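Local coordinates for TqaA (Penicillium aethiopicum, PDB 5DLK), which is a fungal nonribosomal peptide synthetase whose terminal condensation-like (CT) domain, modelled here, probably closes the finished peptide into a macrocycle, at residues V121-Q125 / L139-D144; C136-W140 / K412-F416; P156-T160 / L172-S177. All blocks are in the same frame, centred on the assembly; numbering follows the deposited sequence.

Contact 1: V121-Q125 / L139-D144; sequences VREVQ and LWDGKD
One face of the Arg122 guanidinium is covered by Leu139, whose CD1 sits over the centre of the group, 3.8 Å from CZ; at the edge, near the same plane, lies OD2 of Asp144. The arginine grips the carboxylate end-on with both terminal nitrogens, one to each oxygen. NH2 to OD2 of Asp144 is the shorter bond at 2.7 Å and nearly straight (165°), while NH1 to OD1 of Asp144, 3.0 Å, is more bent and uses the syn lone pair. The guanidinium and carboxylate planes are 33° apart, and OD1 sits out of the guanidinium plane while OD2 lies near it. With CG anti to the backbone N (chi1 174°), Arg122 stretches across to the helix. Lys143 NZ comes within 4.4 Å of Arg122 NH1, a like charge that the carboxylate probably offsets. Val124 CG2 just reaches Leu139 CD1, at 4.5 Å. The grip is shared: Arg122 NE also bonds Thr160 OG1, and Asp144 OD2 also accepts from Gln175 NE2, which should limit rotation of both groups. Leu139 O accepts from the backbone N of both Lys143 and Asp144, where the helix widens to a pi-type turn. The salt bridge ties strand to helix within a beta-alpha-beta unit.

Contact 2: C136-W140 / K412-F416; sequences CKALW and KFARF. With EDO (1,2-ethanediol), chain E.
Helix 136-140 runs almost parallel to strand 412-415, their directions 13° apart and their axes 10.6 Å at closest, which leaves room for one layer of side chains. Phe413 enters it. Its CB stands over one face of the Trp140 indole, 3.3 Å from CE2, a CH-pi contact with the five-membered ring. The Phe413 ring and that five-membered ring meet obliquely, planes at 39°, centroids 4.6 Å apart. Lys137 lays CD over a face of the Phe413 ring, 3.6 Å from CE1, while its NZ bonds Asp141. A chi1 of 178° puts CG of Trp140 trans to the backbone N and carries the indole toward the strand, where CZ2 meets Arg415 CG at 3.7 Å. At the indole's edge a water accepts from Trp140 NE1 (2.9 Å) and from Arg415 NH1 (3.1 Å). Were Trp140 an alanine, Phe413 CB would probably lose the ring face it rests on and the water its donor on the helix. O2 of an ethanediol, probably from the crystallisation liquor, accepts from Phe416 N and sits over one guanidinium face of Arg415, toward its rim. The helix lies over the sheet, meeting one outermost strand, 407-415, and also strands 67-75 and 169-177.

Contact 3: P156-T160 / L172-S177; sequences PVRFT and LTIQIS
A beta hairpin of the condensation domain's five-stranded mixed sheet joins these segments, strand 158-163 running antiparallel to strand 169-177. Thr160 and Thr173 form a hydrogen-bonded pair: Thr173 N gives to Thr160 O at 2.8 Å, and Thr160 N to Thr173 O at 3.0 Å. Gln175 N to Arg158 O is almost straight (176°); the bond from Arg158 N to Gln175 O is weak. Val157 CA makes a CA-H...O contact with Gln175 O, 3.2 Å. Phe159 and Ile174, a non-hydrogen-bonded pair, lie side by side with CE2 of the ring 3.7 Å from CG2 of the isoleucine; Val157 CG2 packs likewise on Ile176 CG1, at 3.6 Å. Helices 81-94 and 186-197 cover this apolar face. On the opposite face one water donates to Arg158 O and lies 2.7 Å from Thr160 OG1 and 2.8 Å from Thr173 OG1, which chi1 of 83° turns to it. Thr160 OG1 also accepts from Arg122 NE. Another water donates to both Pro156 O and Gln175 OE1. The side-chain oxygens of Thr160, Thr173 and Gln175 thus meet water, with Arg122 and Asp144 as further partners of Thr160 and Gln175, while Val157, Phe159, Ile174 and Ile176 make apolar contacts.

The three contacts lie on the same side of the chain's centre and reach the same five-stranded sheet, their centres 9 to 11 Å apart. Contacts 1 and 2 share helix 132-144, with Leu139 and Trp140 common to both; it reaches toward both outermost strands, 122-125 in contact 1 and 407-415 in contact 2. Contact 3 lies between inner strands of the sheet and follows contact 1 along the chain, whereas contact 2 brings in strand 407-415 from some 270 residues later. Asp144 bonds Gln175, and Cys136 SG packs on Thr173 CG2, so helix and hairpin meet directly. Helix 132-144 thus lies against a sheet that combines strands from early in the chain with 407-415 from late in it.

Contact 1: V121-Q125 / L139-D144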
loop_
_atom_site.group_PDB
_atom_site.type_symbol
_atom_site.label_atom_id
_atom_site.label_comp_id
_atom_site.label_asym_id
_atom_site.label_seq_id
_atom_site.Cartn_x
_atom_site.Cartn_y
_atom_site.Cartn_z
ATOM N N VAL A 121 -23.267 -8.700 -7.831
ATOM C CA VAL A 121 -23.317 -7.948 -6.577
ATOM C C VAL A 121 -24.081 -8.707 -5.498
ATOM O O VAL A 121 -25.146 -9.254 -5.761
ATOM C CB VAL A 121 -23.966 -6.570 -6.797
ATOM C CG1 VAL A 121 -24.099 -5.812 -5.494
ATOM C CG2 VAL A 121 -23.154 -5.770 -7.824
ATOM N N ARG A 122 -23.527 -8.772 -4.291
ATOM C CA ARG A 122 -24.265 -9.318 -3.162
ATOM C C ARG A 122 -25.226 -8.228 -2.689
ATOM O O ARG A 122 -24.829 -7.084 -2.441
ATOM C CB ARG A 122 -23.316 -9.772 -2.047
ATOM C CG ARG A 122 -23.995 -10.225 -0.774
ATOM C CD ARG A 122 -22.999 -10.751 0.262
ATOM N NE ARG A 122 -22.138 -9.685 0.791
ATOM C CZ ARG A 122 -21.307 -9.842 1.819
ATOM N NH1 ARG A 122 -21.224 -11.016 2.433
ATOM N NH2 ARG A 122 -20.564 -8.818 2.236
ATOM N N GLU A 123 -26.507 -8.560 -2.596
ATOM C CA GLU A 123 -27.502 -7.532 -2.323
ATOM C C GLU A 123 -28.348 -7.922 -1.133
ATOM O O GLU A 123 -28.708 -9.088 -0.983
ATOM C CB GLU A 123 -28.401 -7.292 -3.541
ATOM C CG GLU A 123 -27.641 -6.949 -4.801
ATOM C CD GLU A 123 -28.332 -5.892 -5.629
ATOM O OE1 GLU A 123 -29.156 -5.133 -5.075
ATOM O OE2 GLU A 123 -28.037 -5.816 -6.839
ATOM N N VAL A 124 -28.631 -6.939 -0.287
ATOM C CA VAL A 124 -29.476 -7.140 0.876
ATOM C C VAL A 124 -30.594 -6.103 0.880
ATOM O O VAL A 124 -30.337 -4.910 0.753
ATOM C CB VAL A 124 -28.682 -7.019 2.198
ATOM C CG1 VAL A 124 -29.606 -7.191 3.386
ATOM C CG2 VAL A 124 -27.541 -8.037 2.246
ATOM N N GLN A 125 -31.838 -6.560 1.015
ATOM C CA GLN A 125 -32.944 -5.645 1.280
ATOM C C GLN A 125 -33.286 -5.795 2.750
ATOM O O GLN A 125 -33.685 -6.869 3.180
ATOM C CB GLN A 125 -34.162 -5.943 0.382
ATOM C CG GLN A 125 -33.921 -5.685 -1.105
ATOM C CD GLN A 125 -33.223 -6.849 -1.823
ATOM O OE1 GLN A 125 -33.680 -7.995 -1.763
ATOM N NE2 GLN A 125 -32.109 -6.553 -2.504
ATOM N N LEU A 139 -21.831 -8.754 8.421
ATOM C CA LEU A 139 -21.336 -9.667 7.401
ATOM C C LEU A 139 -19.798 -9.634 7.390
ATOM O O LEU A 139 -19.143 -10.665 7.228
ATOM C CB LEU A 139 -21.886 -9.294 6.015
ATOM C CG LEU A 139 -23.392 -9.543 5.835
ATOM C CD1 LEU A 139 -23.797 -8.945 4.499
ATOM C CD2 LEU A 139 -23.668 -11.036 5.889
ATOM N N TRP A 140 -19.250 -8.440 7.579
ATOM C CA TRP A 140 -17.785 -8.244 7.644
ATOM C C TRP A 140 -17.156 -9.060 8.776
ATOM O O TRP A 140 -16.303 -9.917 8.538
ATOM C CB TRP A 140 -17.485 -6.762 7.834
ATOM C CG TRP A 140 -16.013 -6.396 7.957
ATOM C CD1 TRP A 140 -15.360 -6.006 9.094
ATOM C CD2 TRP A 140 -15.037 -6.357 6.898
ATOM N NE1 TRP A 140 -14.038 -5.716 8.805
ATOM C CE2 TRP A 140 -13.813 -5.935 7.472
ATOM C CE3 TRP A 140 -15.082 -6.626 5.525
ATOM C CZ2 TRP A 140 -12.640 -5.778 6.714
ATOM C CZ3 TRP A 140 -13.912 -6.480 4.773
ATOM C CH2 TRP A 140 -12.711 -6.054 5.373
ATOM N N ASP A 141 -17.595 -8.805 10.004
ATOM C CA ASP A 141 -17.093 -9.521 11.177
ATOM C C ASP A 141 -17.501 -10.979 11.266
ATOM O O ASP A 141 -16.813 -11.782 11.887
ATOM C CB ASP A 141 -17.540 -8.812 12.456
ATOM C CG ASP A 141 -16.810 -7.504 12.676
ATOM O OD1 ASP A 141 -15.653 -7.379 12.211
ATOM O OD2 ASP A 141 -17.383 -6.605 13.317
ATOM N N GLY A 142 -18.637 -11.327 10.669
ATOM C CA GLY A 142 -19.160 -12.664 10.832
ATOM C C GLY A 142 -18.633 -13.638 9.804
ATOM O O GLY A 142 -18.607 -14.841 10.052
ATOM N N LYS A 143 -18.213 -13.143 8.645
ATOM C CA LYS A 143 -17.709 -14.073 7.651
ATOM C C LYS A 143 -16.742 -13.478 6.627
ATOM O O LYS A 143 -15.817 -14.170 6.200
ATOM C CB LYS A 143 -18.886 -14.750 6.918
ATOM C CG LYS A 143 -19.744 -13.836 6.069
ATOM C CD LYS A 143 -20.960 -14.605 5.475
ATOM C CE LYS A 143 -20.547 -15.710 4.511
ATOM N NZ LYS A 143 -19.974 -15.168 3.244
ATOM N N ASP A 144 -16.917 -12.218 6.243
ATOM C CA ASP A 144 -16.125 -11.688 5.131
ATOM C C ASP A 144 -14.602 -11.693 5.439
ATOM O O ASP A 144 -13.828 -12.229 4.644
ATOM C CB ASP A 144 -16.578 -10.274 4.742
ATOM C CG ASP A 144 -18.007 -10.244 4.172
ATOM O OD1 ASP A 144 -18.561 -11.326 3.881
ATOM O OD2 ASP A 144 -18.560 -9.137 4.006
#

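Contact 2: C136-W140 / K412-F416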
loop_
_atom_site.group_PDB
_atom_site.type_symbol
_atom_site.label_atom_id
_atom_site.label_comp_id
_atom_site.label_asym_id
_atom_site.label_seq_id
_atom_site.Cartn_x
_atom_site.Cartn_y
_atom_site.Cartn_z
ATOM N N CYS A 136 -23.883 -4.513 7.080
ATOM C CA CYS A 136 -22.557 -4.613 6.458
ATOM C C CYS A 136 -21.508 -5.032 7.488
ATOM O O CYS A 136 -20.665 -5.898 7.222
ATOM C CB CYS A 136 -22.150 -3.287 5.821
ATOM S SG CYS A 136 -23.082 -2.788 4.359
ATOM N N LYS A 137 -21.562 -4.415 8.663
ATOM C CA LYS A 137 -20.604 -4.732 9.718
ATOM C C LYS A 137 -20.785 -6.165 10.193
ATOM O O LYS A 137 -19.815 -6.863 10.426
ATOM C CB LYS A 137 -20.738 -3.752 10.892
ATOM C CG LYS A 137 -19.628 -3.846 11.940
ATOM C CD LYS A 137 -18.235 -3.647 11.300
ATOM C CE LYS A 137 -17.256 -2.960 12.264
ATOM N NZ LYS A 137 -17.129 -3.678 13.565
ATOM N N ALA A 138 -22.029 -6.634 10.311
ATOM C CA ALA A 138 -22.252 -8.018 10.721
ATOM C C ALA A 138 -21.693 -9.032 9.716
ATOM O O ALA A 138 -21.178 -10.072 10.116
ATOM C CB ALA A 138 -23.768 -8.286 10.944
ATOM N N LEU A 139 -21.831 -8.754 8.421
ATOM C CA LEU A 139 -21.336 -9.667 7.401
ATOM C C LEU A 139 -19.798 -9.634 7.390
ATOM O O LEU A 139 -19.143 -10.665 7.228
ATOM C CB LEU A 139 -21.886 -9.294 6.015
ATOM C CG LEU A 139 -23.392 -9.543 5.835
ATOM C CD1 LEU A 139 -23.797 -8.945 4.499
ATOM C CD2 LEU A 139 -23.668 -11.036 5.889
ATOM N N TRP A 140 -19.250 -8.440 7.579
ATOM C CA TRP A 140 -17.785 -8.244 7.644
ATOM C C TRP A 140 -17.156 -9.060 8.776
ATOM O O TRP A 140 -16.303 -9.917 8.538
ATOM C CB TRP A 140 -17.485 -6.762 7.834
ATOM C CG TRP A 140 -16.013 -6.396 7.957
ATOM C CD1 TRP A 140 -15.360 -6.006 9.094
ATOM C CD2 TRP A 140 -15.037 -6.357 6.898
ATOM N NE1 TRP A 140 -14.038 -5.716 8.805
ATOM C CE2 TRP A 140 -13.813 -5.935 7.472
ATOM C CE3 TRP A 140 -15.082 -6.626 5.525
ATOM C CZ2 TRP A 140 -12.640 -5.778 6.714
ATOM C CZ3 TRP A 140 -13.912 -6.480 4.773
ATOM C CH2 TRP A 140 -12.711 -6.054 5.373
ATOM N N LYS A 412 -14.925 3.105 6.181
ATOM C CA LYS A 412 -14.289 1.851 5.772
ATOM C C LYS A 412 -14.135 0.876 6.914
ATOM O O LYS A 412 -14.176 1.259 8.094
ATOM C CB LYS A 412 -12.913 2.132 5.136
ATOM C CG LYS A 412 -11.889 2.682 6.130
ATOM C CD LYS A 412 -10.514 2.813 5.504
ATOM C CE LYS A 412 -9.544 3.503 6.475
ATOM N NZ LYS A 412 -9.524 2.793 7.761
ATOM N N PHE A 413 -14.003 -0.397 6.556
ATOM C CA PHE A 413 -13.543 -1.423 7.469
ATOM C C PHE A 413 -12.153 -1.821 6.949
ATOM O O PHE A 413 -11.923 -1.803 5.739
ATOM C CB PHE A 413 -14.432 -2.660 7.492
ATOM C CG PHE A 413 -15.907 -2.387 7.668
ATOM C CD1 PHE A 413 -16.369 -1.420 8.544
ATOM C CD2 PHE A 413 -16.835 -3.133 6.942
ATOM C CE1 PHE A 413 -17.748 -1.205 8.700
ATOM C CE2 PHE A 413 -18.206 -2.914 7.089
ATOM C CZ PHE A 413 -18.653 -1.954 7.965
ATOM N N ALA A 414 -11.255 -2.224 7.841
ATOM C CA ALA A 414 -9.908 -2.608 7.403
ATOM C C ALA A 414 -9.248 -3.638 8.332
ATOM O O ALA A 414 -9.405 -3.593 9.556
ATOM C CB ALA A 414 -9.032 -1.361 7.281
ATOM N N ARG A 415 -8.527 -4.577 7.724
ATOM C CA ARG A 415 -7.712 -5.561 8.427
ATOM C C ARG A 415 -6.260 -5.359 7.983
ATOM O O ARG A 415 -6.008 -5.069 6.808
ATOM C CB ARG A 415 -8.133 -6.996 8.103
ATOM C CG ARG A 415 -9.626 -7.294 8.312
ATOM C CD ARG A 415 -10.067 -6.912 9.703
ATOM N NE ARG A 415 -9.446 -7.729 10.738
ATOM C CZ ARG A 415 -9.689 -7.567 12.035
ATOM N NH1 ARG A 415 -10.552 -6.643 12.430
ATOM N NH2 ARG A 415 -9.080 -8.326 12.937
ATOM N N PHE A 416 -5.337 -5.534 8.921
ATOM C CA PHE A 416 -3.894 -5.456 8.636
ATOM C C PHE A 416 -3.160 -6.001 9.841
ATOM O O PHE A 416 -3.302 -5.474 10.937
ATOM C CB PHE A 416 -3.451 -4.020 8.347
ATOM C CG PHE A 416 -1.956 -3.876 8.151
ATOM C CD1 PHE A 416 -1.341 -4.430 7.044
ATOM C CD2 PHE A 416 -1.176 -3.202 9.091
ATOM C CE1 PHE A 416 0.051 -4.304 6.843
ATOM C CE2 PHE A 416 0.213 -3.064 8.897
ATOM C CZ PHE A 416 0.819 -3.618 7.777
HETATM C C1 EDO E . -5.667 -4.299 12.809
HETATM O O1 EDO E . -4.963 -3.542 11.794
HETATM C C2 EDO E . -6.805 -5.164 12.237
HETATM O O2 EDO E . -6.306 -6.271 11.455
HETATM O O HOH W 1 -12.408 -4.715 10.919
#

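Contact 3: P156-T160 / L172-S177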
loop_
_atom_site.group_PDB
_atom_site.type_symbol
_atom_site.label_atom_id
_atom_site.label_comp_id
_atom_site.label_asym_id
_atom_site.label_seq_id
_atom_site.Cartn_x
_atom_site.Cartn_y
_atom_site.Cartn_z
ATOM N N PRO A 156 -10.635 -11.316 -4.857
ATOM C CA PRO A 156 -10.839 -10.517 -3.640
ATOM C C PRO A 156 -11.779 -9.341 -3.867
ATOM O O PRO A 156 -12.392 -8.901 -2.908
ATOM C CB PRO A 156 -9.422 -10.018 -3.286
ATOM C CG PRO A 156 -8.498 -11.001 -3.949
ATOM C CD PRO A 156 -9.214 -11.357 -5.257
ATOM N N VAL A 157 -11.878 -8.842 -5.097
ATOM C CA VAL A 157 -12.694 -7.658 -5.357
ATOM C C VAL A 157 -14.147 -8.078 -5.621
ATOM O O VAL A 157 -14.443 -8.843 -6.548
ATOM C CB VAL A 157 -12.144 -6.819 -6.518
ATOM C CG1 VAL A 157 -13.173 -5.795 -7.012
ATOM C CG2 VAL A 157 -10.860 -6.074 -6.073
ATOM N N ARG A 158 -15.042 -7.592 -4.773
ATOM C CA ARG A 158 -16.457 -7.945 -4.871
ATOM C C ARG A 158 -17.289 -6.875 -4.188
ATOM O O ARG A 158 -16.807 -6.158 -3.301
ATOM C CB ARG A 158 -16.719 -9.324 -4.270
ATOM C CG ARG A 158 -16.219 -9.524 -2.850
ATOM C CD ARG A 158 -16.394 -10.999 -2.452
ATOM N NE ARG A 158 -15.684 -11.855 -3.393
ATOM C CZ ARG A 158 -16.025 -13.098 -3.718
ATOM N NH1 ARG A 158 -17.110 -13.674 -3.189
ATOM N NH2 ARG A 158 -15.266 -13.767 -4.592
ATOM N N PHE A 159 -18.543 -6.760 -4.617
ATOM C CA PHE A 159 -19.383 -5.621 -4.266
ATOM C C PHE A 159 -20.621 -6.059 -3.513
ATOM O O PHE A 159 -21.160 -7.138 -3.772
ATOM C CB PHE A 159 -19.829 -4.860 -5.521
ATOM C CG PHE A 159 -18.703 -4.342 -6.361
ATOM C CD1 PHE A 159 -18.058 -5.162 -7.265
ATOM C CD2 PHE A 159 -18.307 -3.021 -6.247
ATOM C CE1 PHE A 159 -17.003 -4.675 -8.059
ATOM C CE2 PHE A 159 -17.253 -2.520 -7.029
ATOM C CZ PHE A 159 -16.608 -3.351 -7.934
ATOM N N THR A 160 -21.046 -5.212 -2.582
ATOM C CA THR A 160 -22.237 -5.467 -1.766
ATOM C C THR A 160 -23.098 -4.219 -1.808
ATOM O O THR A 160 -22.596 -3.107 -1.754
ATOM C CB THR A 160 -21.885 -5.818 -0.297
ATOM O OG1 THR A 160 -21.024 -6.965 -0.257
ATOM C CG2 THR A 160 -23.147 -6.144 0.498
ATOM N N LEU A 172 -23.168 0.995 -0.348
ATOM C CA LEU A 172 -22.432 0.239 -1.347
ATOM C C LEU A 172 -21.064 -0.061 -0.769
ATOM O O LEU A 172 -20.416 0.861 -0.288
ATOM C CB LEU A 172 -22.294 1.039 -2.636
ATOM C CG LEU A 172 -21.268 0.550 -3.660
ATOM C CD1 LEU A 172 -21.734 -0.724 -4.325
ATOM C CD2 LEU A 172 -21.010 1.646 -4.674
ATOM N N THR A 173 -20.635 -1.325 -0.775
ATOM C CA THR A 173 -19.259 -1.616 -0.350
ATOM C C THR A 173 -18.435 -2.297 -1.443
ATOM O O THR A 173 -18.939 -3.050 -2.288
ATOM C CB THR A 173 -19.215 -2.475 0.941
ATOM O OG1 THR A 173 -19.378 -3.863 0.634
ATOM C CG2 THR A 173 -20.310 -2.028 1.931
ATOM N N ILE A 174 -17.143 -1.988 -1.425
ATOM C CA ILE A 174 -16.189 -2.550 -2.354
ATOM C C ILE A 174 -15.110 -3.221 -1.518
ATOM O O ILE A 174 -14.424 -2.538 -0.766
ATOM C CB ILE A 174 -15.580 -1.446 -3.251
ATOM C CG1 ILE A 174 -16.688 -0.498 -3.732
ATOM C CG2 ILE A 174 -14.766 -2.044 -4.392
ATOM C CD1 ILE A 174 -16.193 0.754 -4.453
ATOM N N GLN A 175 -14.993 -4.541 -1.608
ATOM C CA GLN A 175 -13.955 -5.258 -0.875
ATOM C C GLN A 175 -12.749 -5.422 -1.783
ATOM O O GLN A 175 -12.890 -5.536 -2.995
ATOM C CB GLN A 175 -14.461 -6.608 -0.369
ATOM C CG GLN A 175 -15.489 -6.456 0.738
ATOM C CD GLN A 175 -15.955 -7.775 1.295
ATOM O OE1 GLN A 175 -15.489 -8.842 0.886
ATOM N NE2 GLN A 175 -16.890 -7.713 2.237
ATOM N N ILE A 176 -11.555 -5.398 -1.198
ATOM C CA ILE A 176 -10.351 -5.386 -2.017
ATOM C C ILE A 176 -9.125 -5.701 -1.145
ATOM O O ILE A 176 -9.042 -5.296 0.018
ATOM C CB ILE A 176 -10.194 -4.015 -2.756
ATOM C CG1 ILE A 176 -9.002 -4.022 -3.727
ATOM C CG2 ILE A 176 -10.143 -2.846 -1.773
ATOM C CD1 ILE A 176 -8.956 -2.794 -4.648
ATOM N N SER A 177 -8.188 -6.442 -1.726
ATOM C CA SER A 177 -6.903 -6.739 -1.097
ATOM C C SER A 177 -5.915 -5.604 -1.396
ATOM O O SER A 177 -5.917 -5.050 -2.489
ATOM C CB SER A 177 -6.364 -8.082 -1.619
ATOM O OG SER A 177 -4.998 -8.253 -1.271
HETATM O O HOH W 2 -13.679 -10.197 -0.960
HETATM O O HOH W 3 -18.532 -5.997 -0.896
#